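Local coordinates for mRNA-decapping enzyme subunit 1 (Saccharomyces cerevisiae, PDB 1Q67), which works with its partner subunit Dcp2 to remove the 7-methylguanine cap from mRNAs in normal turnover and nonsense-mediated decay, and activates the enzyme, at residues Phe39-Ala44 with Ile205-Asp210; Gly63-Tyr68 with Leu142-Arg147; Asp136-Gly141 with Gly156-Ser161; Thr175-Glu180 with Asn195-Val200; Met182-Lys187 with Asn213-Ile218. All blocks are in the same frame, centred on the assembly; numbering follows the deposited sequence.

Contact 1: Phe39-Ala44 with Ile205-Asp210; sequences FHTPHA and IHTVSD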
# COMPACT_ATOMS: atom_id res chain seq x y z
N PHE B 39 -3.66 3.12 19.38
CA PHE B 39 -2.76 2.23 18.67
C PHE B 39 -2.35 2.82 17.33
O PHE B 39 -3.15 3.49 16.67
CB PHE B 39 -3.47 0.89 18.43
CG PHE B 39 -2.72 -0.05 17.54
CD1 PHE B 39 -1.80 -0.95 18.07
CD2 PHE B 39 -2.90 -0.01 16.16
CE1 PHE B 39 -1.08 -1.80 17.23
CE2 PHE B 39 -2.18 -0.86 15.32
CZ PHE B 39 -1.27 -1.75 15.86
N HIS B 40 -1.11 2.56 16.94
CA HIS B 40 -0.62 3.01 15.65
C HIS B 40 0.49 2.07 15.21
O HIS B 40 1.24 1.55 16.02
CB HIS B 40 -0.10 4.46 15.70
CG HIS B 40 1.13 4.65 16.53
ND1 HIS B 40 1.07 4.89 17.89
CD2 HIS B 40 2.44 4.64 16.20
CE1 HIS B 40 2.30 5.02 18.36
NE2 HIS B 40 3.15 4.87 17.36
N THR B 41 0.56 1.83 13.90
CA THR B 41 1.58 0.98 13.33
C THR B 41 2.01 1.75 12.09
O THR B 41 1.18 2.38 11.43
CB THR B 41 1.03 -0.44 12.99
OG1 THR B 41 2.11 -1.31 12.67
CG2 THR B 41 0.07 -0.37 11.82
N PRO B 42 3.31 1.73 11.76
CA PRO B 42 3.94 2.42 10.62
C PRO B 42 3.47 2.11 9.21
O PRO B 42 3.27 3.03 8.40
CB PRO B 42 5.43 2.06 10.77
CG PRO B 42 5.57 1.64 12.20
CD PRO B 42 4.30 0.90 12.48
N HIS B 43 3.29 0.84 8.89
CA HIS B 43 2.91 0.46 7.54
C HIS B 43 1.74 -0.52 7.45
O HIS B 43 1.82 -1.65 7.95
CB HIS B 43 4.13 -0.14 6.85
CG HIS B 43 5.38 0.67 7.06
ND1 HIS B 43 5.58 1.90 6.47
CD2 HIS B 43 6.46 0.44 7.84
CE1 HIS B 43 6.73 2.40 6.89
NE2 HIS B 43 7.29 1.54 7.72
N ALA B 44 0.67 -0.09 6.79
CA ALA B 44 -0.52 -0.92 6.61
C ALA B 44 -1.09 -0.62 5.24
O ALA B 44 -1.13 0.54 4.82
CB ALA B 44 -1.55 -0.61 7.69
N ILE B 205 -0.57 -5.70 7.44
CA ILE B 205 0.28 -4.93 8.33
C ILE B 205 1.70 -5.49 8.33
O ILE B 205 1.91 -6.67 8.57
CB ILE B 205 -0.29 -4.93 9.76
CG1 ILE B 205 -1.68 -4.28 9.75
CG2 ILE B 205 0.65 -4.20 10.70
CD1 ILE B 205 -2.40 -4.33 11.09
N HIS B 206 2.67 -4.62 8.04
CA HIS B 206 4.07 -5.04 7.98
C HIS B 206 4.62 -5.57 9.31
O HIS B 206 5.24 -6.62 9.33
CB HIS B 206 4.94 -3.89 7.49
CG HIS B 206 6.35 -4.31 7.19
ND1 HIS B 206 6.67 -5.12 6.12
CD2 HIS B 206 7.50 -4.10 7.87
CE1 HIS B 206 7.96 -5.40 6.16
NE2 HIS B 206 8.49 -4.79 7.21
N THR B 207 4.41 -4.84 10.40
CA THR B 207 4.91 -5.30 11.70
C THR B 207 4.09 -6.52 12.09
O THR B 207 2.91 -6.41 12.45
CB THR B 207 4.76 -4.21 12.78
OG1 THR B 207 5.43 -3.01 12.36
CG2 THR B 207 5.38 -4.68 14.10
N VAL B 208 4.71 -7.69 12.02
CA VAL B 208 4.05 -8.95 12.34
C VAL B 208 3.26 -8.92 13.64
O VAL B 208 2.05 -9.13 13.64
CB VAL B 208 5.07 -10.11 12.42
CG1 VAL B 208 4.34 -11.42 12.75
CG2 VAL B 208 5.82 -10.23 11.09
N SER B 209 3.95 -8.67 14.75
CA SER B 209 3.32 -8.64 16.07
C SER B 209 2.15 -7.65 16.18
O SER B 209 1.29 -7.80 17.05
CB SER B 209 4.36 -8.32 17.15
OG SER B 209 4.95 -7.05 16.93
N ASP B 210 2.11 -6.65 15.31
CA ASP B 210 1.02 -5.68 15.37
C ASP B 210 -0.31 -6.20 14.84
O ASP B 210 -1.36 -5.64 15.14
CB ASP B 210 1.40 -4.40 14.61
CG ASP B 210 2.27 -3.48 15.43
OD1 ASP B 210 2.30 -3.66 16.67
OD2 ASP B 210 2.91 -2.58 14.85
O HOH W 1 3.36 -1.79 10.28

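Contact 2: Gly63-Tyr68 with Leu142-Arg147; sequences GVLAIY and LIILNR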
# COMPACT_ATOMS: atom_id res chain seq x y z
N GLY B 63 -0.14 3.24 4.53
CA GLY B 63 0.57 4.21 5.34
C GLY B 63 0.39 3.94 6.81
O GLY B 63 0.25 2.79 7.22
N VAL B 64 0.40 4.99 7.61
CA VAL B 64 0.24 4.85 9.05
C VAL B 64 -1.21 4.51 9.40
O VAL B 64 -2.15 5.17 8.94
CB VAL B 64 0.64 6.14 9.79
CG1 VAL B 64 0.51 5.94 11.29
CG2 VAL B 64 2.08 6.51 9.45
N LEU B 65 -1.38 3.48 10.22
CA LEU B 65 -2.69 3.03 10.65
C LEU B 65 -2.82 3.32 12.13
O LEU B 65 -1.96 2.96 12.92
CB LEU B 65 -2.85 1.52 10.40
CG LEU B 65 -3.98 0.76 11.10
CD1 LEU B 65 -5.34 1.28 10.66
CD2 LEU B 65 -3.87 -0.72 10.77
N ALA B 66 -3.90 4.00 12.51
CA ALA B 66 -4.12 4.30 13.92
C ALA B 66 -5.56 4.02 14.32
O ALA B 66 -6.48 4.13 13.51
CB ALA B 66 -3.79 5.77 14.20
N ILE B 67 -5.73 3.64 15.59
CA ILE B 67 -7.04 3.39 16.17
C ILE B 67 -7.07 4.31 17.38
O ILE B 67 -6.15 4.33 18.20
CB ILE B 67 -7.19 1.93 16.59
CG1 ILE B 67 -7.26 1.07 15.33
CG2 ILE B 67 -8.46 1.75 17.43
CD1 ILE B 67 -7.16 -0.39 15.60
N TYR B 68 -8.14 5.09 17.49
CA TYR B 68 -8.21 6.05 18.57
C TYR B 68 -9.60 6.20 19.14
O TYR B 68 -10.60 5.86 18.50
CB TYR B 68 -7.72 7.40 18.03
CG TYR B 68 -8.50 7.83 16.82
CD1 TYR B 68 -9.58 8.70 16.93
CD2 TYR B 68 -8.17 7.36 15.54
CE1 TYR B 68 -10.31 9.09 15.82
CE2 TYR B 68 -8.90 7.74 14.42
CZ TYR B 68 -9.97 8.62 14.57
OH TYR B 68 -10.70 9.03 13.48
N LEU B 142 -10.83 4.40 13.21
CA LEU B 142 -9.65 3.80 12.62
C LEU B 142 -9.31 4.70 11.43
O LEU B 142 -10.20 5.17 10.72
CB LEU B 142 -9.95 2.37 12.16
CG LEU B 142 -8.88 1.64 11.33
CD1 LEU B 142 -9.04 0.13 11.49
CD2 LEU B 142 -9.03 2.04 9.86
N ILE B 143 -8.02 4.95 11.24
CA ILE B 143 -7.61 5.79 10.13
C ILE B 143 -6.28 5.33 9.55
O ILE B 143 -5.41 4.85 10.27
CB ILE B 143 -7.52 7.27 10.57
CG1 ILE B 143 -7.32 8.18 9.36
CG2 ILE B 143 -6.41 7.45 11.61
CD1 ILE B 143 -7.35 9.66 9.71
N ILE B 144 -6.15 5.44 8.24
CA ILE B 144 -4.92 5.11 7.56
C ILE B 144 -4.51 6.40 6.84
O ILE B 144 -5.28 6.95 6.04
CB ILE B 144 -5.10 3.99 6.53
CG1 ILE B 144 -5.42 2.67 7.26
CG2 ILE B 144 -3.82 3.82 5.73
CD1 ILE B 144 -5.76 1.54 6.32
N LEU B 145 -3.31 6.88 7.15
CA LEU B 145 -2.81 8.11 6.55
C LEU B 145 -1.75 7.78 5.52
O LEU B 145 -0.66 7.34 5.88
CB LEU B 145 -2.21 9.00 7.64
CG LEU B 145 -3.10 9.36 8.83
CD1 LEU B 145 -2.26 9.54 10.08
CD2 LEU B 145 -3.87 10.62 8.53
N ASN B 146 -2.05 7.99 4.24
CA ASN B 146 -1.06 7.70 3.19
C ASN B 146 0.22 8.50 3.41
O ASN B 146 0.17 9.68 3.74
CB ASN B 146 -1.63 8.01 1.80
CG ASN B 146 -2.59 6.94 1.33
OD1 ASN B 146 -2.82 5.96 2.02
ND2 ASN B 146 -3.15 7.13 0.14
N ARG B 147 1.35 7.82 3.23
CA ARG B 147 2.67 8.42 3.41
C ARG B 147 3.20 9.07 2.13
O ARG B 147 3.89 10.08 2.18
CB ARG B 147 3.69 7.36 3.83
CG ARG B 147 3.63 6.91 5.28
CD ARG B 147 4.49 5.66 5.45
NE ARG B 147 4.67 5.30 6.85
CZ ARG B 147 5.50 5.94 7.68
NH1 ARG B 147 6.21 6.96 7.23
NH2 ARG B 147 5.60 5.56 8.95
O HOH W 2 -11.31 7.76 11.19

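Contact 3: Asp136-Gly141 with Gly156-Ser161; sequences DIYNYG and GIVPNS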
# COMPACT_ATOMS: atom_id res chain seq x y z
N ASP B 136 -23.57 11.03 18.55
CA ASP B 136 -22.64 10.30 17.70
C ASP B 136 -22.38 8.93 18.31
O ASP B 136 -22.02 8.82 19.49
CB ASP B 136 -21.35 11.12 17.57
CG ASP B 136 -20.36 10.52 16.58
OD1 ASP B 136 -20.79 9.80 15.65
OD2 ASP B 136 -19.16 10.80 16.72
N ILE B 137 -22.57 7.87 17.53
CA ILE B 137 -22.37 6.51 18.01
C ILE B 137 -20.98 5.93 17.79
O ILE B 137 -20.68 4.83 18.24
CB ILE B 137 -23.38 5.54 17.37
CG1 ILE B 137 -23.19 5.53 15.86
CG2 ILE B 137 -24.80 5.94 17.74
CD1 ILE B 137 -24.02 4.48 15.15
N TYR B 138 -20.12 6.67 17.08
CA TYR B 138 -18.77 6.17 16.83
C TYR B 138 -17.80 6.53 17.94
O TYR B 138 -17.12 7.55 17.88
CB TYR B 138 -18.26 6.68 15.49
CG TYR B 138 -19.15 6.30 14.34
CD1 TYR B 138 -20.26 7.07 14.00
CD2 TYR B 138 -18.91 5.14 13.60
CE1 TYR B 138 -21.11 6.70 12.95
CE2 TYR B 138 -19.75 4.76 12.55
CZ TYR B 138 -20.85 5.55 12.23
OH TYR B 138 -21.68 5.17 11.19
N ASN B 139 -17.76 5.68 18.96
CA ASN B 139 -16.88 5.85 20.12
C ASN B 139 -15.40 5.77 19.75
O ASN B 139 -14.55 6.37 20.41
CB ASN B 139 -17.19 4.78 21.17
CG ASN B 139 -18.57 4.95 21.79
OD1 ASN B 139 -18.78 5.83 22.62
ND2 ASN B 139 -19.50 4.11 21.38
N TYR B 140 -15.09 5.00 18.71
CA TYR B 140 -13.71 4.82 18.29
C TYR B 140 -13.59 4.98 16.80
O TYR B 140 -14.58 4.89 16.07
CB TYR B 140 -13.21 3.43 18.70
CG TYR B 140 -13.68 3.00 20.06
CD1 TYR B 140 -14.63 1.98 20.22
CD2 TYR B 140 -13.19 3.63 21.21
CE1 TYR B 140 -15.09 1.61 21.48
CE2 TYR B 140 -13.65 3.27 22.47
CZ TYR B 140 -14.59 2.26 22.60
OH TYR B 140 -15.03 1.91 23.86
N GLY B 141 -12.37 5.23 16.35
CA GLY B 141 -12.15 5.41 14.93
C GLY B 141 -10.87 4.74 14.49
O GLY B 141 -9.95 4.52 15.27
N GLY B 156 -15.36 4.18 11.19
CA GLY B 156 -15.81 4.34 12.56
C GLY B 156 -15.99 2.99 13.24
O GLY B 156 -16.32 2.01 12.58
N ILE B 157 -15.75 2.93 14.54
CA ILE B 157 -15.92 1.67 15.26
C ILE B 157 -16.99 1.81 16.35
O ILE B 157 -16.85 2.63 17.26
CB ILE B 157 -14.61 1.22 15.90
CG1 ILE B 157 -13.52 1.08 14.83
CG2 ILE B 157 -14.81 -0.12 16.60
CD1 ILE B 157 -12.14 0.72 15.40
N VAL B 158 -18.06 1.02 16.24
CA VAL B 158 -19.17 1.08 17.21
C VAL B 158 -19.30 -0.22 17.98
O VAL B 158 -19.35 -1.30 17.40
CB VAL B 158 -20.51 1.34 16.49
CG1 VAL B 158 -21.64 1.44 17.52
CG2 VAL B 158 -20.42 2.62 15.66
N PRO B 159 -19.34 -0.15 19.32
CA PRO B 159 -19.47 -1.36 20.14
C PRO B 159 -20.75 -2.15 19.80
O PRO B 159 -21.78 -1.57 19.48
CB PRO B 159 -19.52 -0.81 21.57
CG PRO B 159 -18.75 0.48 21.47
CD PRO B 159 -19.22 1.06 20.16
N ASN B 160 -20.66 -3.48 19.89
CA ASN B 160 -21.81 -4.33 19.62
C ASN B 160 -23.01 -3.97 20.50
O ASN B 160 -24.15 -3.98 20.04
CB ASN B 160 -21.46 -5.81 19.86
CG ASN B 160 -20.37 -6.31 18.94
OD1 ASN B 160 -20.16 -5.76 17.85
ND2 ASN B 160 -19.68 -7.37 19.36
N SER B 161 -22.75 -3.67 21.77
CA SER B 161 -23.84 -3.33 22.69
C SER B 161 -24.62 -2.12 22.20
O SER B 161 -25.83 -2.04 22.38
CB SER B 161 -23.31 -3.07 24.10
OG SER B 161 -22.56 -1.87 24.17

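Contact 4: Thr175-Glu180 with Asn195-Val200; sequences TLNPLE and NLKHEV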
# COMPACT_ATOMS: atom_id res chain seq x y z
N THR B 175 -34.13 1.03 10.37
CA THR B 175 -34.75 0.60 9.12
C THR B 175 -34.42 1.56 7.99
O THR B 175 -34.50 1.20 6.82
CB THR B 175 -36.28 0.50 9.26
OG1 THR B 175 -36.81 1.78 9.65
CG2 THR B 175 -36.66 -0.55 10.29
N LEU B 176 -34.05 2.78 8.35
CA LEU B 176 -33.69 3.80 7.36
C LEU B 176 -32.21 3.67 7.00
O LEU B 176 -31.83 3.82 5.84
CB LEU B 176 -33.97 5.20 7.91
CG LEU B 176 -35.42 5.52 8.28
CD1 LEU B 176 -35.49 6.92 8.87
CD2 LEU B 176 -36.31 5.39 7.04
N ASN B 177 -31.39 3.41 8.02
CA ASN B 177 -29.95 3.24 7.85
C ASN B 177 -29.52 2.01 8.65
O ASN B 177 -28.90 2.13 9.71
CB ASN B 177 -29.22 4.48 8.37
CG ASN B 177 -27.71 4.38 8.22
OD1 ASN B 177 -26.97 5.15 8.82
ND2 ASN B 177 -27.26 3.44 7.40
N PRO B 178 -29.84 0.81 8.15
CA PRO B 178 -29.50 -0.47 8.79
C PRO B 178 -28.04 -0.58 9.22
O PRO B 178 -27.13 -0.30 8.44
CB PRO B 178 -29.88 -1.50 7.74
CG PRO B 178 -31.05 -0.86 7.07
CD PRO B 178 -30.58 0.57 6.89
N LEU B 179 -27.84 -1.01 10.46
CA LEU B 179 -26.50 -1.18 11.02
C LEU B 179 -26.43 -2.52 11.74
O LEU B 179 -27.31 -2.86 12.53
CB LEU B 179 -26.19 -0.06 12.02
CG LEU B 179 -26.15 1.39 11.53
CD1 LEU B 179 -25.79 2.30 12.69
CD2 LEU B 179 -25.14 1.53 10.40
N GLU B 180 -25.38 -3.29 11.45
CA GLU B 180 -25.18 -4.59 12.10
C GLU B 180 -23.82 -4.64 12.78
O GLU B 180 -22.93 -3.85 12.46
CB GLU B 180 -25.33 -5.73 11.09
CG GLU B 180 -26.79 -6.10 10.84
CD GLU B 180 -26.95 -7.37 10.02
OE1 GLU B 180 -26.40 -8.42 10.42
OE2 GLU B 180 -27.63 -7.31 8.97
N ASN B 195 -17.52 -4.25 8.23
CA ASN B 195 -18.19 -2.96 8.39
C ASN B 195 -19.54 -3.08 9.10
O ASN B 195 -20.05 -4.18 9.29
CB ASN B 195 -18.46 -2.40 6.98
CG ASN B 195 -18.44 -0.90 6.93
OD1 ASN B 195 -18.66 -0.23 7.94
ND2 ASN B 195 -18.18 -0.36 5.74
N LEU B 196 -20.11 -1.92 9.45
CA LEU B 196 -21.43 -1.87 10.07
C LEU B 196 -22.45 -2.18 8.97
O LEU B 196 -23.61 -2.47 9.24
CB LEU B 196 -21.72 -0.46 10.62
CG LEU B 196 -21.11 -0.05 11.96
CD1 LEU B 196 -21.22 1.45 12.13
CD2 LEU B 196 -21.83 -0.78 13.08
N LYS B 197 -21.98 -2.11 7.72
CA LYS B 197 -22.81 -2.37 6.55
C LYS B 197 -22.49 -3.72 5.94
O LYS B 197 -22.91 -4.03 4.83
CB LYS B 197 -22.59 -1.28 5.49
CG LYS B 197 -23.73 -0.27 5.37
CD LYS B 197 -24.00 0.47 6.67
CE LYS B 197 -25.04 1.57 6.47
NZ LYS B 197 -26.36 1.04 6.00
N HIS B 198 -21.73 -4.53 6.67
CA HIS B 198 -21.34 -5.86 6.21
C HIS B 198 -20.27 -5.84 5.11
O HIS B 198 -20.02 -6.86 4.47
CB HIS B 198 -22.57 -6.64 5.72
CG HIS B 198 -22.44 -8.13 5.86
ND1 HIS B 198 -21.42 -8.85 5.26
CD2 HIS B 198 -23.19 -9.03 6.54
CE1 HIS B 198 -21.56 -10.13 5.57
NE2 HIS B 198 -22.62 -10.27 6.34
N GLU B 199 -19.64 -4.69 4.89
CA GLU B 199 -18.58 -4.62 3.88
C GLU B 199 -17.33 -5.17 4.54
O GLU B 199 -17.09 -4.93 5.72
CB GLU B 199 -18.35 -3.18 3.42
CG GLU B 199 -19.58 -2.55 2.84
CD GLU B 199 -19.35 -1.12 2.41
OE1 GLU B 199 -18.86 -0.92 1.27
OE2 GLU B 199 -19.64 -0.20 3.21
N VAL B 200 -16.54 -5.92 3.78
CA VAL B 200 -15.33 -6.53 4.31
C VAL B 200 -14.02 -5.93 3.78
O VAL B 200 -13.79 -5.87 2.57
CB VAL B 200 -15.34 -8.05 4.01
CG1 VAL B 200 -14.08 -8.69 4.54
CG2 VAL B 200 -16.58 -8.70 4.64

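Contact 5: Met182-Lys187 with Asn213-Ile218; sequences MGVEVK and NIYELI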
# COMPACT_ATOMS: atom_id res chain seq x y z
N MET B 182 -20.15 -5.12 13.86
CA MET B 182 -18.92 -5.22 13.11
C MET B 182 -18.19 -6.48 13.56
O MET B 182 -18.60 -7.11 14.54
CB MET B 182 -18.05 -3.99 13.37
CG MET B 182 -18.71 -2.68 12.97
SD MET B 182 -17.69 -1.21 13.30
CE MET B 182 -16.41 -1.44 12.04
N GLY B 183 -17.13 -6.83 12.85
CA GLY B 183 -16.37 -8.01 13.21
C GLY B 183 -14.91 -7.91 12.82
O GLY B 183 -14.54 -7.12 11.96
N VAL B 184 -14.07 -8.71 13.47
CA VAL B 184 -12.64 -8.73 13.18
C VAL B 184 -12.06 -10.12 13.33
O VAL B 184 -12.47 -10.88 14.19
CB VAL B 184 -11.83 -7.77 14.10
CG1 VAL B 184 -12.21 -6.34 13.81
CG2 VAL B 184 -12.09 -8.11 15.58
N GLU B 185 -11.08 -10.42 12.48
CA GLU B 185 -10.41 -11.71 12.51
C GLU B 185 -9.05 -11.56 11.85
O GLU B 185 -8.80 -10.59 11.13
CB GLU B 185 -11.21 -12.76 11.75
CG GLU B 185 -11.20 -12.57 10.25
CD GLU B 185 -12.01 -13.62 9.51
OE1 GLU B 185 -11.74 -14.83 9.69
OE2 GLU B 185 -12.92 -13.23 8.73
N VAL B 186 -8.18 -12.52 12.11
CA VAL B 186 -6.87 -12.52 11.51
C VAL B 186 -6.82 -13.76 10.64
O VAL B 186 -7.03 -14.88 11.13
CB VAL B 186 -5.76 -12.59 12.56
CG1 VAL B 186 -4.41 -12.75 11.88
CG2 VAL B 186 -5.77 -11.33 13.40
N LYS B 187 -6.58 -13.57 9.36
CA LYS B 187 -6.49 -14.69 8.43
C LYS B 187 -5.14 -14.61 7.75
O LYS B 187 -4.91 -13.78 6.86
CB LYS B 187 -7.62 -14.62 7.41
CG LYS B 187 -7.92 -15.94 6.73
CD LYS B 187 -9.35 -15.96 6.19
CE LYS B 187 -10.37 -15.79 7.31
NZ LYS B 187 -11.77 -15.70 6.80
N ASN B 213 -2.05 -7.71 17.86
CA ASN B 213 -2.40 -6.63 18.78
C ASN B 213 -3.57 -5.77 18.30
O ASN B 213 -4.38 -5.33 19.11
CB ASN B 213 -1.18 -5.75 19.03
CG ASN B 213 -0.14 -6.44 19.88
OD1 ASN B 213 0.22 -7.59 19.63
ND2 ASN B 213 0.36 -5.74 20.89
N ILE B 214 -3.66 -5.52 16.99
CA ILE B 214 -4.75 -4.70 16.49
C ILE B 214 -6.04 -5.54 16.55
O ILE B 214 -7.11 -5.03 16.87
CB ILE B 214 -4.49 -4.22 15.03
CG1 ILE B 214 -5.36 -3.00 14.73
CG2 ILE B 214 -4.85 -5.30 14.02
CD1 ILE B 214 -5.20 -2.44 13.33
N TYR B 215 -5.91 -6.83 16.26
CA TYR B 215 -7.04 -7.74 16.31
C TYR B 215 -7.61 -7.77 17.73
O TYR B 215 -8.82 -7.71 17.94
CB TYR B 215 -6.59 -9.15 15.90
CG TYR B 215 -7.54 -10.24 16.34
CD1 TYR B 215 -8.81 -10.36 15.77
CD2 TYR B 215 -7.20 -11.10 17.37
CE1 TYR B 215 -9.71 -11.31 16.22
CE2 TYR B 215 -8.10 -12.06 17.84
CZ TYR B 215 -9.35 -12.16 17.26
OH TYR B 215 -10.25 -13.07 17.76
N GLU B 216 -6.71 -7.85 18.71
CA GLU B 216 -7.09 -7.90 20.12
C GLU B 216 -7.75 -6.60 20.58
O GLU B 216 -8.73 -6.62 21.33
CB GLU B 216 -5.85 -8.17 20.98
CG GLU B 216 -6.01 -9.28 21.99
CD GLU B 216 -5.88 -10.65 21.37
OE1 GLU B 216 -4.78 -10.95 20.87
OE2 GLU B 216 -6.87 -11.42 21.39
N LEU B 217 -7.21 -5.47 20.14
CA LEU B 217 -7.78 -4.18 20.51
C LEU B 217 -9.17 -3.98 19.92
O LEU B 217 -10.10 -3.59 20.63
CB LEU B 217 -6.86 -3.04 20.06
CG LEU B 217 -7.44 -1.63 20.22
CD1 LEU B 217 -7.71 -1.36 21.70
CD2 LEU B 217 -6.46 -0.60 19.66
N ILE B 218 -9.34 -4.23 18.63
CA ILE B 218 -10.64 -4.03 18.02
C ILE B 218 -11.68 -4.97 18.61
O ILE B 218 -12.83 -4.58 18.85
CB ILE B 218 -10.58 -4.24 16.49
CG1 ILE B 218 -9.65 -3.20 15.87
CG2 ILE B 218 -11.99 -4.11 15.90
CD1 ILE B 218 -9.35 -3.44 14.40

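Contact 1: Phe39-Ala44 with Ile205-Asp210
Asp210, in the first turn of helix 208-223, reaches Thr41 and Phe39 at the end of strand 34-41. Its CB lies in the plane of the Phe39 ring, at the edge, 4.0 Å from CZ. CG stays close to the same CZ, and OD1 comes 3.9 Å from CE1 of Phe39, the carboxylate turned 82° against the ring. OD2 is the tip that bonds: OG1 of Thr41 donates to it over 2.6 Å, arriving on the anti side and 26° out of the carboxylate plane. An alanine here would probably leave the Thr41 hydroxyl without its acceptor and open a gap beside the Phe39 rim. The chain turns a corner at Pro42, passing from one sheet of the beta sandwich to the other, and helix 208-223 closes this side, in keeping with a PH-like fold. Thr41 OG1, set anti to its backbone N (chi1 -169°), also accepts from a water at 2.7 Å, and that water in turn takes the amides of His43 and Thr207. Past the corner, His206 N bonds to His43 O at 3.1 Å, nearly straight. The imidazoles of His43 and His206 meet rings of the second subunit, among them its His206.

Contact 2: Gly63-Tyr68 with Leu142-Arg147
The guanidinium of Arg147 carries CG2 of Val64 over one face, 3.7 Å from NH2. Arg147 is extended from CG to NE, and its NE bonds to Pro42 O. At the far end the Tyr68 ring meets Ile143 obliquely, CE2 3.8 Å from CG2. Tyr68 OH bonds to Asp31 and accepts from a water that also donates to Leu142 O. Between these ends the antiparallel strands are laced by four bonds: Val64 and Leu145 form one hydrogen-bonded pair, with Leu145 N to Val64 O at 2.7 Å but the return bond bent to 138°, and Ala66 and Ile143 form the other, both bonds straighter. Chi2 of Leu65 (63°) swings its CD1 against Leu142 CG at 3.6 Å and Ile144 CG1 at 3.7 Å. A CB on Gly63 would collide with Leu145 O. Backbone amides and carbonyls thus satisfy one another within this four-stranded sheet, both faces carry apolar side chains, of which Leu65 and Ile67 meet helix 208-223, and polar side chains sit at the two ends.

Contact 3: Asp136-Gly141 with Gly156-Ser161
The Tyr138 ring fills the place beside Gly156 where a side chain would stand: CD2 is 3.4 Å from CA of Gly156, and a CB there would run into the ring. CG of Tyr138, anti to its carbonyl carbon (chi1 -58°), carries the ring to this spot. Next to it, CG2 of Val158 is the bump that fills the hollow between Ile137 and Tyr138, 3.4 Å from Ile137 O and 3.6 Å from Tyr138 CD2. Further on, Pro159 wedges in, CD 3.3 Å from Asn139 ND2 and CG 3.8 Å from CE1 of Tyr140. CB of Asn139 covers one face of the Tyr140 ring over its centre, and the Tyr140 hydroxyl bonds to Lys227 N. Tyr140 and Ile157 pair through two backbone bonds, the shorter being Ile157 N to Tyr140 O at 2.7 Å. This is the open end of the beta hairpin 140-146/152-157, where one strand follows an inverse gamma turn centred on Tyr138 and the other leads through Pro159, at the N-cap, into helix 160-169.

Contact 4: Thr175-Glu180 with Asn195-Val200
Glu180 and Leu196 join two loops: residues 177-180, which follow helix 171-176, and the type I turn Asn195-His198 between strands 190-194 and 200-205. The backbone makes the central link. Glu180 N donates to Leu196 O over 2.9 Å, straight at 171° and on a lone pair of the carbonyl, while CA of Leu196 returns a C-H contact to Glu180 O at 3.4 Å. The other bond comes from a side chain. Lys197 bends twice, at chi2 (59°) and again at chi4 (60°), the second bend bringing NZ round to donate to Pro178 O at 2.9 Å in the plane of that carbonyl. CE of Lys197 packs on CD2 of Leu179, 3.9 Å away, and the same methyl touches CB of Leu196 at 4.0 Å. CD2 of Leu196 rests 3.3 Å from Glu180 O. On the inner side Leu196 also packs on Tyr138, Val158 and Val163, so the leucines face the core while the lysine lies at the surface. With a neutral carbonyl as its acceptor, the ammonium of Lys197 would probably keep its charge, and its bond to Pro178 O is probably of the charge-to-dipole kind.

Contact 5: Met182-Lys187 with Asn213-Ile218
Val184 and Val186 project toward helix 208-223 from strand 183-187, an outer strand of the five-stranded sheet, and Tyr215 is the main residue they meet. Apolar packing comes first. CG2 of Val186 lies 3.4 Å from CB and 3.6 Å from CG of Tyr215, coming at the ring obliquely, and CG2 of Val184 reaches CD1 of Tyr215 at 4.0 Å. Val184 also faces Ile218, a turn further along the helix, although the spacing of their methyls is doubtful. The second kind is weakly polar. Tyr215 has CG anti to its backbone N (chi1 161°), and the ring turns its edge to the peptide after Val184: the carbonyl carbon is in the ring plane, and O stands 3.5 Å from CE1. An alanine here would keep the CB contact with Val186 but would probably open a gap beside Val184 and leave its carbonyl without the ring edge. The charged pair belongs to the strand alone: Glu185, pointing away from the helix, takes Lys187 NZ at 3.0 Å from OE1. The axes of strand 183-187 and of helix segment 213-218 run nearly antiparallel, at 161°, and approach to 8.2 Å, the C-terminal helix packing against the sheet, consistent with the family's PH-like fold. What joins them is mostly dispersion, to which the slightly positive ring edge near a carbonyl oxygen probably adds a small electrostatic pull.

In the fold
Contacts 2 and 3 are the buried ones, and both use strand 140-146; contact 2 rests on a regular backbone ladder, whereas contact 3 trades that ladder for shape as the hairpin opens. Contact 1 is partly buried and touches contact 2 through neighbouring strands 34-41 and 64-70. It shares helix 208-223 with contact 5, the surface contact, and differs in using a carboxylate and a water where contact 5 uses methyls and a ring. Ile214 and Leu217 of that helix pack on Ile67, linking contacts 5 and 2. Contact 4, partly buried and farthest from contact 1 (centres about 27 Å apart), joins two loops through a backbone bond and a lysine-to-carbonyl bond, and its Leu196 meets Met182 of contact 5.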